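Local coordinates for protein 3-hydroxyacyl-CoA dehydrogenase (Burkholderia thailandensis, PDB 4XGN) that probably catalyses the NAD-dependent oxidation of 3-hydroxyacyl-CoA to 3-ketoacyl-CoA, as a member of the short-chain dehydrogenase family, at residues V147-A152 with Q237-P242; G175-I180 with G246-L251; M192-G197 with M233-I238. All blocks are in the same frame, centred on the assembly; numbering follows the deposited sequence.

Interaction 1 (V147-A152 with Q237-P242); sequences VIVSTA and QIFENP. With NAD (nicotinamide-adenine-dinucleotide), chain I.
Val147 meets the ring of Phe239 at its edge. Starting at CB, which lies close to the ring plane, Val147 CB is 3.6 Å from Phe239 CD1 and only slightly farther from CE1. Beyond it, CG1, anti to the backbone N (chi1 176°), is the branch that meets the helix side chains: Val147 CG1 is 3.6 Å from Phe239 CD1 and 3.9 Å from Ile238 CG2, touching both. Two residues along the strand, Val149 uses its other branch for the same pair, with Val149 CG2 3.7 Å from Ile238 CG2 and 4.0 Å from Phe239 CE1. This is Rossmann-fold packing, with the C-terminal end of helix 228-240 laid against strand 146-151, between 85-90 and 189-196 in the parallel sheet. Ile148 projects from the other face of that sheet, onto helices 109-135 and 164-184. The ring of Phe239 also meets that of Phe16 at about 45°. Just past the helix end, Asn241 ND2 donates a nearly straight bond (172°) to Gln237 OE1 at 2.9 Å, and it also bonds Glu230 O of the second subunit. The strand itself ends at the cofactor, where Thr151 CG2 approaches NAD O4D to 3.4 Å.

Interaction 2 (G175-I180 with G246-L251); sequences GMTLPI and GEVIRL
Thr177 lays its methyl group over the peptide that joins Gly246 to Glu247: Thr177 CG2 is 3.9 Å from Gly246 C, 3.8 Å from Glu247 N and 3.7 Å from Glu247 O. CG2 is anti to the backbone N, while OG1 stands anti to the carbonyl carbon (chi1 -46°). Thr177 OG1 comes 3.9 Å from Val248 CG2, but its polar partners are Thr193 OG1 and Ala174 O, both hydrogen-bonded to it. Leu178 follows with a looser touch, Leu178 CB lying 4.3 Å from Gly246 O. The backbones come close here, the CA atoms of Leu178 and Gly246 being 4.5 Å apart; Gly246 has a positive phi (73°), and a CB on it would come 3.6 Å from Leu178 CD1. The helix is kinked at this level, the N atoms of Leu178 and Pro179 lacking bonds to the preceding turn. Glu247 OE1 accepts from Val248 N at 2.8 Å, met from above the carboxylate plane (145° at the hydrogen). The third subunit packs on Leu178, and Ile249 meets its counterpart in the second. Helix 164-184 packs on residues 246-248, at the approach to 248-251, the sheet's outermost strand within this chain, paired in parallel with 189-196.

Interaction 3 (M192-G197 with M233-I238); sequences MTIAPG and MLVRQI. With NAD (nicotinamide-adenine-dinucleotide), chain I.
The nicotinamide ring of NAD has the pyrrolidine of Pro196 on one side, beyond its C5N-C6N margin: CB and CG sit about 3.5 Å off the ring's mean plane, with Pro196 CB 3.5 Å from NAD C5N. Two carbonyl oxygens approach the rim of the ring near that plane, Pro196 O at 3.3 Å from NAD C5N and Gly197 O at 3.2 Å from NAD C4N, the carbon that takes the hydride in NAD-dependent dehydrogenases. Earlier in the same strand, Ile194 carries the packing on the helix. With CG1 anti to the carbonyl carbon (chi1 -62°) and the chain extended at chi2, Ile194 CD1 reaches Val235 CG2 at 3.7 Å, Val235 standing roughly perpendicular to it. Its CG1 touches both Leu234 CD2 and Ile238 CD1, each 3.8 Å from Ile194 CG1; Leu234 and Ile194 run alongside each other, pointing opposite ways. Met192, bent at chi2 and chi3, puts its CG 3.7 Å from Ile238 CG2. The contact is wholly apolar and buried. The helix segment runs nearly antiparallel to the strand (161°), their axes 9.9 Å apart, as expected of a helix returning over a parallel sheet. Helix 228-240 thus lies along strand 189-196, touching 146-151 through Ile238, 248-251 through Leu234 and helix 24-35 through Val235.

Overall arrangement
All three contacts reach the same parallel sheet, on its consecutive strands 146-151, 189-196 and 248-251. Interactions 1 and 3 have centres 6 Å apart and share Gln237 and Ile238, so helix 228-240 spans two neighbouring strands on one face; interaction 2, about 10 Å from the centre of either, brings helix 164-184 to the other face. Along the chain, interactions 1 and 2 alternate, and both segments of interaction 3 fall between those of interaction 2. Probable backbone hydrogen bonds join the strands: Ala152 N lies 2.8 Å from Ile194 O, and Ala195 N 2.8 Å from Ile249 O. The first two strands lead to NAD, and all three contacts also touch the second subunit.

Interaction 1 (V147-A152 with Q237-P242)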
loop_
_atom_site.group_PDB
_atom_site.type_symbol
_atom_site.label_atom_id
_atom_site.label_comp_id
_atom_site.label_asym_id
_atom_site.label_seq_id
_atom_site.Cartn_x
_atom_site.Cartn_y
_atom_site.Cartn_z
ATOM N N VAL A 147 10.701 10.622 -20.139
ATOM C CA VAL A 147 10.173 9.698 -19.176
ATOM C C VAL A 147 11.327 9.240 -18.329
ATOM O O VAL A 147 12.431 9.041 -18.841
ATOM C CB VAL A 147 9.580 8.475 -19.881
ATOM C CG1 VAL A 147 9.089 7.427 -18.878
ATOM C CG2 VAL A 147 8.474 8.916 -20.825
ATOM N N ILE A 148 11.092 9.140 -17.026
ATOM C CA ILE A 148 12.111 8.764 -16.057
ATOM C C ILE A 148 11.655 7.471 -15.407
ATOM O O ILE A 148 10.538 7.416 -14.912
ATOM C CB ILE A 148 12.273 9.868 -15.000
ATOM C CG1 ILE A 148 12.886 11.068 -15.677
ATOM C CG2 ILE A 148 13.083 9.377 -13.787
ATOM C CD1 ILE A 148 13.024 12.353 -14.928
ATOM N N VAL A 149 12.523 6.474 -15.392
ATOM C CA VAL A 149 12.255 5.193 -14.750
ATOM C C VAL A 149 13.333 4.930 -13.702
ATOM O O VAL A 149 14.512 5.005 -13.992
ATOM C CB VAL A 149 12.266 4.041 -15.751
ATOM C CG1 VAL A 149 11.956 2.723 -15.057
ATOM C CG2 VAL A 149 11.231 4.285 -16.856
ATOM N N SER A 150 12.925 4.666 -12.472
ATOM C CA SER A 150 13.859 4.318 -11.397
ATOM C C SER A 150 13.615 2.908 -10.898
ATOM O O SER A 150 12.557 2.307 -11.157
ATOM C CB SER A 150 13.759 5.312 -10.291
ATOM O OG SER A 150 14.025 6.635 -10.725
ATOM N N THR A 151 14.637 2.367 -10.222
ATOM C CA THR A 151 14.579 1.002 -9.736
ATOM C C THR A 151 14.532 1.019 -8.227
ATOM O O THR A 151 15.475 1.458 -7.553
ATOM C CB THR A 151 15.777 0.158 -10.220
ATOM O OG1 THR A 151 15.984 0.348 -11.644
ATOM C CG2 THR A 151 15.538 -1.300 -9.898
ATOM N N ALA A 152 13.421 0.576 -7.660
ATOM C CA ALA A 152 13.332 0.323 -6.283
ATOM C C ALA A 152 13.703 -1.175 -6.063
ATOM O O ALA A 152 14.782 -1.588 -6.475
ATOM C CB ALA A 152 11.973 0.718 -5.738
ATOM N N GLN A 237 7.833 -0.833 -21.978
ATOM C CA GLN A 237 6.367 -0.597 -21.856
ATOM C C GLN A 237 6.091 0.759 -21.208
ATOM O O GLN A 237 5.200 1.487 -21.623
ATOM C CB GLN A 237 5.683 -1.736 -21.116
ATOM C CG GLN A 237 4.253 -1.437 -20.654
ATOM C CD GLN A 237 3.216 -1.304 -21.762
ATOM O OE1 GLN A 237 2.097 -0.820 -21.499
ATOM N NE2 GLN A 237 3.567 -1.686 -22.996
ATOM N N ILE A 238 6.833 1.083 -20.147
ATOM C CA ILE A 238 6.700 2.365 -19.525
ATOM C C ILE A 238 7.009 3.516 -20.474
ATOM O O ILE A 238 6.260 4.488 -20.535
ATOM C CB ILE A 238 7.553 2.474 -18.250
ATOM C CG1 ILE A 238 7.014 1.535 -17.172
ATOM C CG2 ILE A 238 7.660 3.959 -17.823
ATOM C CD1 ILE A 238 7.984 1.253 -16.037
ATOM N N PHE A 239 8.104 3.417 -21.238
ATOM C CA PHE A 239 8.361 4.406 -22.275
ATOM C C PHE A 239 7.251 4.525 -23.292
ATOM O O PHE A 239 6.896 5.633 -23.620
ATOM C CB PHE A 239 9.713 4.142 -22.980
ATOM C CG PHE A 239 10.942 4.413 -22.131
ATOM C CD1 PHE A 239 10.987 5.443 -21.221
ATOM C CD2 PHE A 239 12.098 3.660 -22.328
ATOM C CE1 PHE A 239 12.142 5.682 -20.466
ATOM C CE2 PHE A 239 13.256 3.893 -21.598
ATOM C CZ PHE A 239 13.271 4.895 -20.655
ATOM N N GLU A 240 6.666 3.409 -23.723
ATOM C CA GLU A 240 5.664 3.419 -24.788
ATOM C C GLU A 240 4.224 3.622 -24.336
ATOM O O GLU A 240 3.350 3.687 -25.193
ATOM C CB GLU A 240 5.805 2.152 -25.637
ATOM C CG GLU A 240 7.190 2.076 -26.302
ATOM C CD GLU A 240 7.423 0.857 -27.187
ATOM O OE1 GLU A 240 6.781 -0.203 -26.999
ATOM O OE2 GLU A 240 8.286 0.945 -28.076
ATOM N N ASN A 241 3.951 3.677 -23.036
ATOM C CA ASN A 241 2.568 3.813 -22.572
ATOM C C ASN A 241 2.343 5.178 -21.950
ATOM O O ASN A 241 2.747 5.425 -20.816
ATOM C CB ASN A 241 2.183 2.687 -21.630
ATOM C CG ASN A 241 0.688 2.607 -21.401
ATOM O OD1 ASN A 241 -0.021 3.625 -21.392
ATOM N ND2 ASN A 241 0.197 1.381 -21.230
ATOM N N PRO A 242 1.669 6.075 -22.675
ATOM C CA PRO A 242 1.495 7.432 -22.168
ATOM C C PRO A 242 0.736 7.572 -20.879
ATOM O O PRO A 242 0.825 8.629 -20.259
ATOM C CB PRO A 242 0.742 8.116 -23.304
ATOM C CG PRO A 242 1.116 7.332 -24.478
ATOM C CD PRO A 242 1.015 5.945 -23.989
HETATM P PA NAD I . 24.634 -4.940 -10.725
HETATM O O1A NAD I . 25.550 -4.955 -9.555
HETATM O O2A NAD I . 24.822 -5.996 -11.770
HETATM O O5B NAD I . 24.647 -3.508 -11.446
HETATM C C5B NAD I . 24.682 -2.310 -10.700
HETATM C C4B NAD I . 25.550 -1.283 -11.448
HETATM O O4B NAD I . 25.512 -0.222 -10.638
HETATM C C3B NAD I . 27.033 -1.728 -11.516
HETATM O O3B NAD I . 27.544 -1.818 -12.805
HETATM C C2B NAD I . 27.659 -0.656 -10.605
HETATM O O2B NAD I . 29.089 -0.478 -10.918
HETATM C C1B NAD I . 26.884 0.421 -10.706
HETATM N N9A NAD I . 26.996 1.301 -9.584
HETATM C C8A NAD I . 27.071 1.010 -8.247
HETATM N N7A NAD I . 27.246 2.168 -7.530
HETATM C C5A NAD I . 27.244 3.129 -8.443
HETATM C C6A NAD I . 27.362 4.488 -8.306
HETATM N N6A NAD I . 27.587 5.251 -7.122
HETATM N N1A NAD I . 27.320 5.257 -9.405
HETATM C C2A NAD I . 27.165 4.715 -10.652
HETATM N N3A NAD I . 27.027 3.364 -10.795
HETATM C C4A NAD I . 27.094 2.610 -9.677
HETATM O O3 NAD I . 23.216 -5.141 -9.996
HETATM P PN NAD I . 21.761 -5.084 -10.727
HETATM O O1N NAD I . 21.060 -6.332 -10.304
HETATM O O2N NAD I . 21.793 -4.855 -12.230
HETATM O O5D NAD I . 21.062 -3.820 -9.994
HETATM C C5D NAD I . 20.353 -2.815 -10.716
HETATM C C4D NAD I . 19.327 -2.137 -9.890
HETATM O O4D NAD I . 18.376 -3.084 -9.634
HETATM C C3D NAD I . 19.875 -1.682 -8.514
HETATM O O3D NAD I . 19.318 -0.505 -8.118
HETATM C C2D NAD I . 19.406 -2.877 -7.637
HETATM O O2D NAD I . 19.394 -2.501 -6.184
HETATM C C1D NAD I . 18.200 -3.144 -8.091
HETATM N N1N NAD I . 17.617 -4.455 -7.830
HETATM C C2N NAD I . 18.237 -5.639 -8.157
HETATM C C3N NAD I . 17.655 -6.872 -7.895
HETATM C C7N NAD I . 18.321 -8.182 -8.191
HETATM O O7N NAD I . 17.860 -9.195 -7.720
HETATM N N7N NAD I . 19.453 -8.240 -9.046
HETATM C C4N NAD I . 16.377 -6.887 -7.295
HETATM C C5N NAD I . 15.740 -5.708 -7.002
HETATM C C6N NAD I . 16.348 -4.501 -7.272
#

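Interaction 2 (G175-I180 with G246-L251)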
loop_
_atom_site.group_PDB
_atom_site.type_symbol
_atom_site.label_atom_id
_atom_site.label_comp_id
_atom_site.label_asym_id
_atom_site.label_seq_id
_atom_site.Cartn_x
_atom_site.Cartn_y
_atom_site.Cartn_z
ATOM N N GLY A 175 8.645 5.915 -2.828
ATOM C CA GLY A 175 7.783 6.970 -2.287
ATOM C C GLY A 175 7.941 8.344 -2.937
ATOM O O GLY A 175 6.996 9.109 -2.925
ATOM N N MET A 176 9.094 8.640 -3.532
ATOM C CA MET A 176 9.266 9.909 -4.223
ATOM C C MET A 176 8.740 9.901 -5.638
ATOM O O MET A 176 8.651 10.965 -6.257
ATOM C CB MET A 176 10.714 10.425 -4.169
ATOM C CG MET A 176 11.680 9.757 -5.061
ATOM S SD MET A 176 13.371 10.400 -4.705
ATOM C CE MET A 176 14.281 9.546 -5.965
ATOM N N THR A 177 8.321 8.743 -6.134
ATOM C CA THR A 177 7.786 8.665 -7.481
ATOM C C THR A 177 6.638 9.654 -7.695
ATOM O O THR A 177 6.575 10.390 -8.717
ATOM C CB THR A 177 7.325 7.227 -7.853
ATOM O OG1 THR A 177 8.308 6.272 -7.484
ATOM C CG2 THR A 177 7.054 7.102 -9.359
ATOM N N LEU A 178 5.679 9.653 -6.777
ATOM C CA LEU A 178 4.487 10.506 -6.940
ATOM C C LEU A 178 4.759 12.014 -6.869
ATOM O O LEU A 178 4.373 12.730 -7.784
ATOM C CB LEU A 178 3.375 10.083 -5.962
ATOM C CG LEU A 178 2.085 10.923 -6.029
ATOM C CD1 LEU A 178 1.391 10.842 -7.363
ATOM C CD2 LEU A 178 1.131 10.549 -4.906
ATOM N N PRO A 179 5.496 12.509 -5.846
ATOM C CA PRO A 179 5.783 13.951 -5.869
ATOM C C PRO A 179 6.611 14.375 -7.059
ATOM O O PRO A 179 6.426 15.491 -7.521
ATOM C CB PRO A 179 6.532 14.215 -4.547
ATOM C CG PRO A 179 6.953 12.867 -4.063
ATOM C CD PRO A 179 5.905 11.904 -4.562
ATOM N N ILE A 180 7.523 13.522 -7.528
ATOM C CA ILE A 180 8.353 13.921 -8.677
ATOM C C ILE A 180 7.488 13.938 -9.942
ATOM O O ILE A 180 7.594 14.874 -10.738
ATOM C CB ILE A 180 9.577 13.029 -8.841
ATOM C CG1 ILE A 180 10.467 13.179 -7.610
ATOM C CG2 ILE A 180 10.364 13.391 -10.110
ATOM C CD1 ILE A 180 11.667 12.303 -7.655
ATOM N N GLY A 246 3.569 8.049 -12.168
ATOM C CA GLY A 246 3.417 8.236 -10.706
ATOM C C GLY A 246 3.220 6.935 -9.963
ATOM O O GLY A 246 2.708 6.940 -8.841
ATOM N N GLU A 247 3.633 5.818 -10.554
ATOM C CA GLU A 247 3.318 4.488 -10.034
ATOM C C GLU A 247 4.576 3.633 -9.857
ATOM O O GLU A 247 5.615 3.873 -10.529
ATOM C CB GLU A 247 2.282 3.818 -10.946
ATOM C CG GLU A 247 1.972 2.315 -10.785
ATOM C CD GLU A 247 1.402 1.891 -9.436
ATOM O OE1 GLU A 247 1.702 2.529 -8.407
ATOM O OE2 GLU A 247 0.694 0.847 -9.398
ATOM N N VAL A 248 4.488 2.677 -8.931
ATOM C CA VAL A 248 5.541 1.674 -8.671
ATOM C C VAL A 248 5.010 0.309 -9.078
ATOM O O VAL A 248 3.881 -0.032 -8.696
ATOM C CB VAL A 248 5.852 1.624 -7.169
ATOM C CG1 VAL A 248 6.857 0.565 -6.819
ATOM C CG2 VAL A 248 6.326 2.992 -6.680
ATOM N N ILE A 249 5.774 -0.463 -9.859
ATOM C CA ILE A 249 5.304 -1.783 -10.347
ATOM C C ILE A 249 6.227 -2.874 -9.831
ATOM O O ILE A 249 7.416 -2.890 -10.128
ATOM C CB ILE A 249 5.233 -1.858 -11.878
ATOM C CG1 ILE A 249 4.289 -0.781 -12.417
ATOM C CG2 ILE A 249 4.876 -3.265 -12.345
ATOM C CD1 ILE A 249 4.386 -0.617 -13.901
ATOM N N ARG A 250 5.671 -3.758 -9.007
ATOM C CA ARG A 250 6.395 -4.984 -8.602
ATOM C C ARG A 250 6.596 -5.894 -9.811
ATOM O O ARG A 250 5.631 -6.232 -10.520
ATOM C CB ARG A 250 5.654 -5.717 -7.514
ATOM C CG ARG A 250 5.513 -4.891 -6.239
ATOM C CD ARG A 250 4.764 -5.644 -5.130
ATOM N NE ARG A 250 5.507 -6.837 -4.686
ATOM C CZ ARG A 250 5.956 -7.136 -3.472
ATOM N NH1 ARG A 250 5.657 -6.421 -2.411
ATOM N NH2 ARG A 250 6.658 -8.245 -3.301
ATOM N N LEU A 251 7.832 -6.335 -10.021
ATOM C CA LEU A 251 8.137 -7.272 -11.102
ATOM C C LEU A 251 8.868 -8.427 -10.419
ATOM O O LEU A 251 10.077 -8.392 -10.240
ATOM C CB LEU A 251 9.036 -6.629 -12.162
ATOM C CG LEU A 251 9.442 -7.491 -13.356
ATOM C CD1 LEU A 251 8.220 -7.789 -14.219
ATOM C CD2 LEU A 251 10.518 -6.771 -14.156
#

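Interaction 3 (M192-G197 with M233-I238)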
loop_
_atom_site.group_PDB
_atom_site.type_symbol
_atom_site.label_atom_id
_atom_site.label_comp_id
_atom_site.label_asym_id
_atom_site.label_seq_id
_atom_site.Cartn_x
_atom_site.Cartn_y
_atom_site.Cartn_z
ATOM N N MET A 192 8.229 7.004 -13.256
ATOM C CA MET A 192 7.773 5.677 -12.837
ATOM C C MET A 192 8.885 4.937 -12.104
ATOM O O MET A 192 10.099 5.206 -12.294
ATOM C CB MET A 192 7.380 4.855 -14.064
ATOM C CG MET A 192 6.075 5.251 -14.755
ATOM S SD MET A 192 4.634 4.806 -13.799
ATOM C CE MET A 192 4.809 3.048 -13.686
ATOM N N THR A 193 8.470 3.926 -11.336
ATOM C CA THR A 193 9.415 3.067 -10.650
ATOM C C THR A 193 9.061 1.591 -10.882
ATOM O O THR A 193 7.875 1.232 -10.848
ATOM C CB THR A 193 9.422 3.420 -9.128
ATOM O OG1 THR A 193 9.852 4.786 -8.984
ATOM C CG2 THR A 193 10.374 2.512 -8.389
ATOM N N ILE A 194 10.077 0.768 -11.052
ATOM C CA ILE A 194 9.988 -0.689 -11.101
ATOM C C ILE A 194 10.603 -1.198 -9.800
ATOM O O ILE A 194 11.676 -0.742 -9.419
ATOM C CB ILE A 194 10.722 -1.281 -12.323
ATOM C CG1 ILE A 194 10.068 -0.776 -13.637
ATOM C CG2 ILE A 194 10.638 -2.819 -12.293
ATOM C CD1 ILE A 194 10.908 -1.005 -14.903
ATOM N N ALA A 195 9.875 -2.103 -9.113
ATOM C CA ALA A 195 10.349 -2.767 -7.903
ATOM C C ALA A 195 10.602 -4.227 -8.244
ATOM O O ALA A 195 9.721 -5.062 -8.164
ATOM C CB ALA A 195 9.303 -2.632 -6.762
ATOM N N PRO A 196 11.830 -4.576 -8.645
ATOM C CA PRO A 196 12.095 -5.976 -8.961
ATOM C C PRO A 196 12.164 -6.890 -7.750
ATOM O O PRO A 196 12.499 -6.449 -6.633
ATOM C CB PRO A 196 13.461 -5.934 -9.701
ATOM C CG PRO A 196 13.719 -4.477 -9.973
ATOM C CD PRO A 196 12.982 -3.700 -8.957
ATOM N N GLY A 197 11.842 -8.163 -7.961
ATOM C CA GLY A 197 12.029 -9.183 -6.957
ATOM C C GLY A 197 13.461 -9.703 -6.908
ATOM O O GLY A 197 14.305 -9.113 -6.216
ATOM N N MET A 233 12.033 -5.259 -20.689
ATOM C CA MET A 233 10.750 -5.258 -21.360
ATOM C C MET A 233 9.771 -4.321 -20.669
ATOM O O MET A 233 9.015 -3.605 -21.349
ATOM C CB MET A 233 10.111 -6.656 -21.326
ATOM C CG MET A 233 10.660 -7.714 -22.266
ATOM S SD MET A 233 9.831 -9.279 -21.794
ATOM C CE MET A 233 8.165 -8.725 -22.003
ATOM N N LEU A 234 9.766 -4.338 -19.318
ATOM C CA LEU A 234 8.882 -3.450 -18.600
ATOM C C LEU A 234 9.301 -1.997 -18.741
ATOM O O LEU A 234 8.462 -1.104 -18.848
ATOM C CB LEU A 234 8.787 -3.844 -17.119
ATOM C CG LEU A 234 7.791 -3.058 -16.250
ATOM C CD1 LEU A 234 6.400 -3.037 -16.815
ATOM C CD2 LEU A 234 7.860 -3.608 -14.840
ATOM N N VAL A 235 10.602 -1.734 -18.759
ATOM C CA VAL A 235 11.055 -0.365 -19.020
ATOM C C VAL A 235 10.469 0.125 -20.382
ATOM O O VAL A 235 9.994 1.256 -20.509
ATOM C CB VAL A 235 12.619 -0.254 -19.051
ATOM C CG1 VAL A 235 13.078 1.122 -19.531
ATOM C CG2 VAL A 235 13.221 -0.538 -17.695
ATOM N N ARG A 236 10.602 -0.694 -21.417
ATOM C CA ARG A 236 10.082 -0.296 -22.746
ATOM C C ARG A 236 8.590 -0.011 -22.703
ATOM O O ARG A 236 8.119 0.959 -23.261
ATOM C CB ARG A 236 10.389 -1.402 -23.749
ATOM C CG ARG A 236 9.739 -1.197 -25.095
ATOM C CD ARG A 236 10.304 -2.074 -26.186
ATOM N NE ARG A 236 9.769 -1.578 -27.446
ATOM C CZ ARG A 236 10.192 -1.957 -28.649
ATOM N NH1 ARG A 236 11.089 -2.929 -28.780
ATOM N NH2 ARG A 236 9.675 -1.391 -29.735
ATOM N N GLN A 237 7.833 -0.833 -21.978
ATOM C CA GLN A 237 6.367 -0.597 -21.856
ATOM C C GLN A 237 6.091 0.759 -21.208
ATOM O O GLN A 237 5.200 1.487 -21.623
ATOM C CB GLN A 237 5.683 -1.736 -21.116
ATOM C CG GLN A 237 4.253 -1.437 -20.654
ATOM C CD GLN A 237 3.216 -1.304 -21.762
ATOM O OE1 GLN A 237 2.097 -0.820 -21.499
ATOM N NE2 GLN A 237 3.567 -1.686 -22.996
ATOM N N ILE A 238 6.833 1.083 -20.147
ATOM C CA ILE A 238 6.700 2.365 -19.525
ATOM C C ILE A 238 7.009 3.516 -20.474
ATOM O O ILE A 238 6.260 4.488 -20.535
ATOM C CB ILE A 238 7.553 2.474 -18.250
ATOM C CG1 ILE A 238 7.014 1.535 -17.172
ATOM C CG2 ILE A 238 7.660 3.959 -17.823
ATOM C CD1 ILE A 238 7.984 1.253 -16.037
HETATM P PA NAD I . 24.634 -4.940 -10.725
HETATM O O1A NAD I . 25.550 -4.955 -9.555
HETATM O O2A NAD I . 24.822 -5.996 -11.770
HETATM O O5B NAD I . 24.647 -3.508 -11.446
HETATM C C5B NAD I . 24.682 -2.310 -10.700
HETATM C C4B NAD I . 25.550 -1.283 -11.448
HETATM O O4B NAD I . 25.512 -0.222 -10.638
HETATM C C3B NAD I . 27.033 -1.728 -11.516
HETATM O O3B NAD I . 27.544 -1.818 -12.805
HETATM C C2B NAD I . 27.659 -0.656 -10.605
HETATM O O2B NAD I . 29.089 -0.478 -10.918
HETATM C C1B NAD I . 26.884 0.421 -10.706
HETATM N N9A NAD I . 26.996 1.301 -9.584
HETATM C C8A NAD I . 27.071 1.010 -8.247
HETATM N N7A NAD I . 27.246 2.168 -7.530
HETATM C C5A NAD I . 27.244 3.129 -8.443
HETATM C C6A NAD I . 27.362 4.488 -8.306
HETATM N N6A NAD I . 27.587 5.251 -7.122
HETATM N N1A NAD I . 27.320 5.257 -9.405
HETATM C C2A NAD I . 27.165 4.715 -10.652
HETATM N N3A NAD I . 27.027 3.364 -10.795
HETATM C C4A NAD I . 27.094 2.610 -9.677
HETATM O O3 NAD I . 23.216 -5.141 -9.996
HETATM P PN NAD I . 21.761 -5.084 -10.727
HETATM O O1N NAD I . 21.060 -6.332 -10.304
HETATM O O2N NAD I . 21.793 -4.855 -12.230
HETATM O O5D NAD I . 21.062 -3.820 -9.994
HETATM C C5D NAD I . 20.353 -2.815 -10.716
HETATM C C4D NAD I . 19.327 -2.137 -9.890
HETATM O O4D NAD I . 18.376 -3.084 -9.634
HETATM C C3D NAD I . 19.875 -1.682 -8.514
HETATM O O3D NAD I . 19.318 -0.505 -8.118
HETATM C C2D NAD I . 19.406 -2.877 -7.637
HETATM O O2D NAD I . 19.394 -2.501 -6.184
HETATM C C1D NAD I . 18.200 -3.144 -8.091
HETATM N N1N NAD I . 17.617 -4.455 -7.830
HETATM C C2N NAD I . 18.237 -5.639 -8.157
HETATM C C3N NAD I . 17.655 -6.872 -7.895
HETATM C C7N NAD I . 18.321 -8.182 -8.191
HETATM O O7N NAD I . 17.860 -9.195 -7.720
HETATM N N7N NAD I . 19.453 -8.240 -9.046
HETATM C C4N NAD I . 16.377 -6.887 -7.295
HETATM C C5N NAD I . 15.740 -5.708 -7.002
HETATM C C6N NAD I . 16.348 -4.501 -7.272
#